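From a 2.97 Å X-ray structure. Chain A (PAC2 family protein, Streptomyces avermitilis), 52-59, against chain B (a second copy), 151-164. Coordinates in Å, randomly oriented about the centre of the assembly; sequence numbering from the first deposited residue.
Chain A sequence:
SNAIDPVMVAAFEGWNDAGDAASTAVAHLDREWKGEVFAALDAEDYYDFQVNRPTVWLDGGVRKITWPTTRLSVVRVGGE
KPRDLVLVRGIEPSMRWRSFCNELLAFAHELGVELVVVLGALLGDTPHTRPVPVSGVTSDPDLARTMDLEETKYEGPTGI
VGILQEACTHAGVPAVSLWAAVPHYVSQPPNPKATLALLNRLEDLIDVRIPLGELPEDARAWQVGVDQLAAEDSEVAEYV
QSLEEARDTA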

# COMPACT_ATOMS: atom_id res chain seq x y z
N ASN A 52 -18.54 8.60 -3.74
CA ASN A 52 -18.37 9.93 -3.16
C ASN A 52 -17.69 10.84 -4.12
O ASN A 52 -16.52 11.18 -3.96
N ARG A 53 -18.42 11.25 -5.14
CA ARG A 53 -17.89 12.05 -6.22
C ARG A 53 -17.37 13.40 -5.69
O ARG A 53 -18.11 14.12 -5.04
N PRO A 54 -16.09 13.73 -5.95
CA PRO A 54 -15.56 15.04 -5.56
C PRO A 54 -16.20 16.16 -6.37
O PRO A 54 -16.74 15.90 -7.45
N THR A 55 -16.16 17.39 -5.89
CA THR A 55 -16.86 18.45 -6.65
C THR A 55 -15.93 19.58 -7.14
O THR A 55 -14.83 19.78 -6.63
N VAL A 56 -16.38 20.30 -8.15
CA VAL A 56 -15.60 21.42 -8.64
C VAL A 56 -16.32 22.72 -8.32
O VAL A 56 -17.52 22.84 -8.55
N TRP A 57 -15.59 23.68 -7.77
CA TRP A 57 -16.13 25.03 -7.57
C TRP A 57 -15.24 26.11 -8.14
O TRP A 57 -14.06 25.86 -8.44
N LEU A 58 -15.81 27.29 -8.31
CA LEU A 58 -15.11 28.41 -8.91
C LEU A 58 -14.73 29.41 -7.85
O LEU A 58 -15.59 29.90 -7.11
N ASP A 59 -13.43 29.68 -7.75
CA ASP A 59 -12.89 30.65 -6.80
C ASP A 59 -12.27 31.82 -7.57
O ASP A 59 -11.25 31.64 -8.26
N GLU B 151 -16.51 29.50 -22.42
CA GLU B 151 -16.30 29.67 -20.97
C GLU B 151 -16.82 28.47 -20.16
O GLU B 151 -17.42 27.53 -20.71
N THR B 152 -16.57 28.53 -18.85
CA THR B 152 -17.03 27.51 -17.91
C THR B 152 -17.81 28.14 -16.76
O THR B 152 -17.25 28.87 -15.92
N LYS B 153 -19.11 27.88 -16.74
CA LYS B 153 -19.93 28.25 -15.59
C LYS B 153 -19.92 27.14 -14.53
O LYS B 153 -20.11 27.40 -13.34
N TYR B 154 -19.64 25.91 -14.97
CA TYR B 154 -19.86 24.71 -14.17
C TYR B 154 -19.26 24.60 -12.77
O TYR B 154 -18.04 24.72 -12.56
N GLU B 155 -20.16 24.35 -11.83
CA GLU B 155 -19.86 24.01 -10.45
C GLU B 155 -20.73 22.83 -10.04
O GLU B 155 -21.96 22.89 -10.16
N GLY B 156 -20.12 21.75 -9.56
CA GLY B 156 -20.87 20.55 -9.18
C GLY B 156 -19.99 19.32 -9.13
O GLY B 156 -18.76 19.43 -9.08
N PRO B 157 -20.61 18.12 -9.11
CA PRO B 157 -19.81 16.89 -9.11
C PRO B 157 -18.98 16.77 -10.38
O PRO B 157 -19.44 17.16 -11.44
N THR B 158 -17.78 16.22 -10.25
CA THR B 158 -16.90 16.07 -11.39
C THR B 158 -16.51 14.61 -11.52
O THR B 158 -16.82 13.81 -10.66
N GLY B 159 -15.83 14.25 -12.60
CA GLY B 159 -15.37 12.88 -12.76
C GLY B 159 -13.87 12.81 -12.97
O GLY B 159 -13.16 13.77 -12.69
N ILE B 160 -13.40 11.67 -13.46
CA ILE B 160 -11.97 11.49 -13.66
C ILE B 160 -11.45 12.41 -14.77
O ILE B 160 -10.27 12.77 -14.77
N VAL B 161 -12.33 12.77 -15.72
CA VAL B 161 -11.96 13.68 -16.81
C VAL B 161 -11.65 15.02 -16.18
O VAL B 161 -10.59 15.59 -16.39
N GLY B 162 -12.59 15.51 -15.38
CA GLY B 162 -12.39 16.78 -14.68
C GLY B 162 -11.12 16.75 -13.86
O GLY B 162 -10.28 17.65 -13.96
N ILE B 163 -10.98 15.70 -13.05
CA ILE B 163 -9.81 15.55 -12.19
C ILE B 163 -8.52 15.52 -12.99
O ILE B 163 -7.57 16.18 -12.63
N LEU B 164 -8.50 14.76 -14.08
CA LEU B 164 -7.29 14.59 -14.87
C LEU B 164 -6.89 15.91 -15.50
O LEU B 164 -5.72 16.30 -15.45

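This contact is a short antiparallel strand pairing between two copies of one protein, held by backbone hydrogen bonds and flanked by side chains that extend the pairing at both ends. Val A56 lies at its centre, paired with Gly B156. Val A56 N donates to Gly B156 O at 2.7 Å, and Gly B156 N donates back to Val A56 O at 3.0 Å. Thr B158 N adds a bond to Pro A54 O, also 3.0 Å.

Val A56 is buried, with chi1 near 50° (p). Its CG1 lies 3.7 Å from Tyr B154 CE2, at the edge of the ring, and 4.1 Å from Thr B158 CB. Tyr B154 has a t chi1, and the end of its side chain comes nearer to chain A than its CA-to-CB direction suggests. Its OH donates to Pro B157 O within its own chain at 2.7 Å, which ties the ring down beside the strand. Gly B156 has no side chain. A CB there would come within 2.7 Å of Tyr B154 OH, and the backbone angles by themselves call for glycine.

Leu A58 points toward chain B, in the m, t rotamer. Its CD1 packs against backbone, 3.3 Å from Lys B153 O and 3.8 Å from Thr B152 O. Here a side chain takes over from the backbone pairing: Leu A58 N donates to Glu B155 OE2 at 2.9 Å, with a nearly straight geometry. Glu B155 starts sideways, and its m, t side chain brings the carboxylate to the strand. The same OE2 is 3.3 Å from Trp A57 CB. The rest of Trp A57 leads away, so its indole adds little.

At the other end, Arg A53 points toward chain B. Its chi1 is between wells, at -142°, while chi2 and chi3 are t. Arg A53 NE donates to Thr B158 O at 3.3 Å, a long bond with a bent angle of 136°. Thr B158 O lies at the edge of the guanidinium, near its plane. Arg A53 NH1 is hydrogen-bonded elsewhere in the structure.

Pro A54 is buried, and its CA-to-CB bond points sideways. Its CG is 4.1 Å from Thr B158 CG2 and 4.3 Å from Ile B163 CD1, an apolar contact that reaches the helix following Gly B159. Thr A55, with a p chi1, lies opposite Pro B157, but their side chains diverge. The closest approach of these two residues is from Thr A55 CG2 to Pro B157 CA, at 3.7 Å.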

# COMPACT_ATOMS: atom_id res chain seq x y z
CB ASN A 52 -17.51 9.84 -1.90
CG ASN A 52 -18.19 9.08 -0.80
OD1 ASN A 52 -19.22 9.52 -0.28
ND2 ASN A 52 -17.61 7.94 -0.41
CB ARG A 53 -19.00 12.24 -7.23
CG ARG A 53 -18.50 12.21 -8.60
CD ARG A 53 -19.48 11.68 -9.63
NE ARG A 53 -18.66 11.08 -10.67
CZ ARG A 53 -18.73 9.81 -11.02
NH1 ARG A 53 -17.91 9.33 -11.93
NH2 ARG A 53 -19.64 9.02 -10.47
CB PRO A 54 -14.08 14.91 -5.91
CG PRO A 54 -14.02 13.98 -7.02
CD PRO A 54 -15.13 12.97 -6.77
CB THR A 55 -18.08 19.04 -5.87
OG1 THR A 55 -17.63 19.55 -4.62
CG2 THR A 55 -19.14 17.96 -5.61
CB VAL A 56 -15.26 21.27 -10.16
CG1 VAL A 56 -16.48 20.95 -10.96
CG2 VAL A 56 -14.58 22.51 -10.69
CB TRP A 57 -16.43 25.31 -6.09
CG TRP A 57 -15.25 25.24 -5.18
CD1 TRP A 57 -14.59 24.11 -4.75
CD2 TRP A 57 -14.60 26.34 -4.54
NE1 TRP A 57 -13.56 24.44 -3.90
CE2 TRP A 57 -13.54 25.80 -3.75
CE3 TRP A 57 -14.79 27.74 -4.55
CZ2 TRP A 57 -12.69 26.62 -2.98
CZ3 TRP A 57 -13.94 28.55 -3.79
CH2 TRP A 57 -12.90 27.98 -3.02
CB LEU A 58 -16.00 29.05 -9.97
CG LEU A 58 -16.24 28.14 -11.16
CD1 LEU A 58 -17.35 28.67 -12.08
CD2 LEU A 58 -14.95 27.92 -11.94
CB ASP A 59 -11.84 29.99 -5.90
CG ASP A 59 -11.46 30.86 -4.70
OD1 ASP A 59 -12.00 31.98 -4.53
OD2 ASP A 59 -10.62 30.40 -3.92
CB GLU B 151 -16.92 30.96 -20.42
CG GLU B 151 -16.31 31.39 -19.10
CD GLU B 151 -16.89 32.69 -18.58
OE1 GLU B 151 -16.13 33.68 -18.46
OE2 GLU B 151 -18.11 32.73 -18.30
CB THR B 152 -15.86 26.62 -17.38
OG1 THR B 152 -16.41 25.54 -16.62
CG2 THR B 152 -14.84 27.43 -16.52
CB LYS B 153 -21.35 28.62 -16.02
CG LYS B 153 -21.58 30.12 -16.12
CD LYS B 153 -22.87 30.44 -16.86
CE LYS B 153 -23.21 31.92 -16.74
NZ LYS B 153 -24.15 32.40 -17.79
CB TYR B 154 -19.52 23.45 -14.96
CG TYR B 154 -20.01 22.21 -14.26
CD1 TYR B 154 -21.36 21.84 -14.31
CD2 TYR B 154 -19.13 21.41 -13.51
CE1 TYR B 154 -21.82 20.71 -13.66
CE2 TYR B 154 -19.59 20.27 -12.86
CZ TYR B 154 -20.93 19.94 -12.95
OH TYR B 154 -21.39 18.83 -12.30
CB GLU B 155 -20.13 25.20 -9.55
CG GLU B 155 -19.07 26.25 -9.61
CD GLU B 155 -19.29 27.35 -8.61
OE1 GLU B 155 -20.19 28.18 -8.83
OE2 GLU B 155 -18.57 27.38 -7.59
CB PRO B 157 -20.86 15.78 -9.05
CG PRO B 157 -22.14 16.44 -9.36
CD PRO B 157 -22.02 17.82 -8.87
CB THR B 158 -15.67 16.98 -11.24
OG1 THR B 158 -15.02 17.13 -12.50
CG2 THR B 158 -14.68 16.46 -10.21
CB ILE B 160 -11.57 10.02 -13.94
CG1 ILE B 160 -10.07 9.81 -13.74
CG2 ILE B 160 -11.94 9.61 -15.36
CD1 ILE B 160 -9.54 10.25 -12.43
CB VAL B 161 -13.10 13.87 -17.85
CG1 VAL B 161 -12.81 15.02 -18.78
CG2 VAL B 161 -13.34 12.60 -18.64
CB ILE B 163 -9.93 14.30 -11.28
CG1 ILE B 163 -11.06 14.48 -10.26
CG2 ILE B 163 -8.63 14.02 -10.56
CD1 ILE B 163 -11.08 15.82 -9.55
CB LEU B 164 -7.47 13.50 -15.95
CG LEU B 164 -6.29 13.39 -16.93
CD1 LEU B 164 -4.96 13.03 -16.26
CD2 LEU B 164 -6.61 12.41 -18.06